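Local coordinates for protein bifunctional endo-1,4-beta-xylanase A (Neocallimastix patriciarum, PDB 2VG9) that hydrolyses internal beta-1,4-xylosidic bonds in xylan, as a family 11 glycoside hydrolase with a beta jelly-roll fold, at residues A[96-101]-A[109-114]. Numbering follows the deposited sequence.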
loop_
_atom_site.group_PDB
_atom_site.type_symbol
_atom_site.label_atom_id
_atom_site.label_comp_id
_atom_site.label_asym_id
_atom_site.label_seq_id
_atom_site.Cartn_x
_atom_site.Cartn_y
_atom_site.Cartn_z
ATOM N N TYR A 96 2.456 0.874 -1.231
ATOM C CA TYR A 96 1.181 1.013 -1.916
ATOM C C TYR A 96 1.109 2.269 -2.800
ATOM O O TYR A 96 1.716 3.274 -2.478
ATOM C CB TYR A 96 0.080 1.086 -0.863
ATOM C CG TYR A 96 -1.297 1.363 -1.411
ATOM C CD1 TYR A 96 -2.152 0.312 -1.785
ATOM C CD2 TYR A 96 -1.764 2.662 -1.529
ATOM C CE1 TYR A 96 -3.425 0.564 -2.269
ATOM C CE2 TYR A 96 -3.046 2.936 -2.038
ATOM C CZ TYR A 96 -3.867 1.892 -2.407
ATOM O OH TYR A 96 -5.145 2.167 -2.897
ATOM N N GLY A 97 0.363 2.200 -3.901
ATOM C CA GLY A 97 0.131 3.396 -4.696
ATOM C C GLY A 97 -0.633 3.056 -5.959
ATOM O O GLY A 97 -1.183 1.944 -6.080
ATOM N N TRP A 98 -0.696 4.029 -6.880
ATOM C CA TRP A 98 -1.338 3.816 -8.204
ATOM C C TRP A 98 -0.460 4.253 -9.365
ATOM O O TRP A 98 0.393 5.149 -9.207
ATOM C CB TRP A 98 -2.674 4.581 -8.285
ATOM C CG TRP A 98 -3.739 4.113 -7.306
ATOM C CD1 TRP A 98 -3.766 4.325 -5.956
ATOM C CD2 TRP A 98 -4.931 3.388 -7.623
ATOM N NE1 TRP A 98 -4.896 3.774 -5.417
ATOM C CE2 TRP A 98 -5.624 3.180 -6.413
ATOM C CE3 TRP A 98 -5.480 2.893 -8.810
ATOM C CZ2 TRP A 98 -6.852 2.482 -6.352
ATOM C CZ3 TRP A 98 -6.663 2.210 -8.757
ATOM C CH2 TRP A 98 -7.354 2.011 -7.523
ATOM N N PHE A 99 -0.659 3.629 -10.537
ATOM C CA PHE A 99 -0.209 4.207 -11.815
ATOM C C PHE A 99 -1.458 4.757 -12.512
ATOM O O PHE A 99 -2.395 4.003 -12.838
ATOM C CB PHE A 99 0.499 3.205 -12.761
ATOM C CG PHE A 99 1.626 2.411 -12.126
ATOM C CD1 PHE A 99 2.454 2.972 -11.130
ATOM C CD2 PHE A 99 1.873 1.090 -12.540
ATOM C CE1 PHE A 99 3.495 2.224 -10.554
ATOM C CE2 PHE A 99 2.915 0.355 -11.972
ATOM C CZ PHE A 99 3.733 0.931 -10.964
ATOM N N GLN A 100 -1.473 6.072 -12.696
ATOM C CA GLN A 100 -2.602 6.783 -13.274
ATOM C C GLN A 100 -2.502 6.648 -14.792
ATOM O O GLN A 100 -1.414 6.787 -15.373
ATOM C CB GLN A 100 -2.555 8.260 -12.863
ATOM C CG GLN A 100 -3.683 9.182 -13.449
ATOM C CD GLN A 100 -5.104 8.792 -13.013
ATOM O OE1 GLN A 100 -5.764 7.983 -13.660
ATOM N NE2 GLN A 100 -5.591 9.413 -11.947
ATOM N N ASN A 101 -3.623 6.358 -15.427
ATOM C CA ASN A 101 -3.664 6.260 -16.880
ATOM C C ASN A 101 -4.502 7.367 -17.544
ATOM O O ASN A 101 -4.769 7.293 -18.739
ATOM C CB ASN A 101 -4.166 4.872 -17.306
ATOM C CG ASN A 101 -5.646 4.695 -17.084
ATOM O OD1 ASN A 101 -6.246 5.373 -16.255
ATOM N ND2 ASN A 101 -6.255 3.775 -17.840
ATOM N N LEU A 109 -5.148 1.405 -15.663
ATOM C CA LEU A 109 -5.114 2.040 -14.358
ATOM C C LEU A 109 -4.648 0.949 -13.401
ATOM O O LEU A 109 -5.187 -0.158 -13.439
ATOM C CB LEU A 109 -6.533 2.484 -13.992
ATOM C CG LEU A 109 -6.949 3.548 -12.956
ATOM C CD1 LEU A 109 -7.965 3.040 -11.963
ATOM C CD2 LEU A 109 -5.830 4.351 -12.277
ATOM N N VAL A 110 -3.647 1.232 -12.561
ATOM C CA VAL A 110 -3.044 0.170 -11.718
ATOM C C VAL A 110 -3.021 0.615 -10.264
ATOM O O VAL A 110 -2.629 1.741 -9.981
ATOM C CB VAL A 110 -1.594 -0.168 -12.179
ATOM C CG1 VAL A 110 -0.855 -1.055 -11.167
ATOM C CG2 VAL A 110 -1.606 -0.794 -13.569
ATOM N N GLU A 111 -3.463 -0.271 -9.360
ATOM C CA GLU A 111 -3.217 -0.157 -7.915
ATOM C C GLU A 111 -2.161 -1.230 -7.615
ATOM O O GLU A 111 -2.324 -2.391 -7.998
ATOM C CB GLU A 111 -4.505 -0.439 -7.148
ATOM C CG GLU A 111 -4.444 -0.327 -5.627
ATOM C CD GLU A 111 -5.814 -0.584 -5.011
ATOM O OE1 GLU A 111 -6.203 0.144 -4.079
ATOM O OE2 GLU A 111 -6.523 -1.514 -5.481
ATOM N N TYR A 112 -1.056 -0.845 -6.986
ATOM C CA TYR A 112 0.071 -1.767 -6.799
ATOM C C TYR A 112 0.382 -1.955 -5.294
ATOM O O TYR A 112 0.091 -1.071 -4.461
ATOM C CB TYR A 112 1.307 -1.289 -7.593
ATOM C CG TYR A 112 1.992 -0.054 -7.014
ATOM C CD1 TYR A 112 2.836 -0.172 -5.889
ATOM C CD2 TYR A 112 1.799 1.225 -7.575
ATOM C CE1 TYR A 112 3.475 0.932 -5.324
ATOM C CE2 TYR A 112 2.481 2.389 -7.026
ATOM C CZ TYR A 112 3.306 2.206 -5.890
ATOM O OH TYR A 112 3.990 3.239 -5.292
ATOM N N TYR A 113 0.914 -3.131 -4.966
ATOM C CA TYR A 113 1.217 -3.548 -3.604
ATOM C C TYR A 113 2.586 -4.215 -3.600
ATOM O O TYR A 113 2.859 -5.139 -4.387
ATOM C CB TYR A 113 0.212 -4.586 -3.109
ATOM C CG TYR A 113 -1.203 -4.123 -3.076
ATOM C CD1 TYR A 113 -1.796 -3.684 -1.893
ATOM C CD2 TYR A 113 -1.976 -4.167 -4.232
ATOM C CE1 TYR A 113 -3.127 -3.248 -1.885
ATOM C CE2 TYR A 113 -3.271 -3.742 -4.239
ATOM C CZ TYR A 113 -3.846 -3.292 -3.075
ATOM O OH TYR A 113 -5.160 -2.896 -3.148
ATOM N N ILE A 114 3.455 -3.763 -2.712
ATOM C CA ILE A 114 4.672 -4.510 -2.468
ATOM C C ILE A 114 4.551 -4.978 -1.026
ATOM O O ILE A 114 4.762 -4.194 -0.086
ATOM C CB ILE A 114 5.952 -3.661 -2.687
ATOM C CG1 ILE A 114 6.022 -3.169 -4.149
ATOM C CG2 ILE A 114 7.208 -4.474 -2.355
ATOM C CD1 ILE A 114 6.994 -2.020 -4.322
#
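Residues 96-100 and 110-114 pair antiparallel, the axes of the two short segments approaching to 4.6 Å with 150° between their N-to-C directions, and with Phe99-Val110 and Gly97-Tyr112 as hydrogen-bonded pairs. They form a beta hairpin of the family 11 jelly roll; Tyr112 N donates to Gly97 O at 2.9 Å, while the return bond from Gly97 N to Tyr112 O is weak. Tyr96, Trp98, Glu111 and Tyr113 share one face, which probably belongs to the substrate cleft, where family 11 xylanases hold two catalytic glutamates. There the Tyr96 hydroxyl takes part in two bonds: it donates to the anti lone pair of Glu111 OE1 at 2.6 Å, the one pointing away from OE2, and accepts from Trp98 NE1 at 3.0 Å, although the oxygen is tilted out of the indole plane. Glu111 reaches this hydroxyl because CG is anti to the backbone N (chi1 -178°) and the chain continues extended. On the way its CB lies over the six-membered ring of Trp98, 3.6 Å from the centroid and only 2° off the normal, a CH-pi contact. The other carboxylate oxygen, OE2, is hydrogen-bonded to Gln158 NE2 on strand 153-163, so both oxygens are held. An alanine in place of Trp98 would remove the indole donor and face, and would probably leave the Tyr96 hydroxyl short of one partner and the Glu111 chain freer to swing. Tyr96 also turns an edge to the face of Tyr113 in an offset edge-to-face pair. On the face bearing Phe99, Val110 and Tyr112, Tyr112 CG stands between the backbone N and the carbonyl carbon, which turns the ring over the neighbouring strand, its centroid 3.8 Å from Gly97 CA; its hydroxyl is hydrogen-bonded to Glu193 O. Beside it, Phe99 CE1 comes within 3.6 Å of Tyr112 CD2.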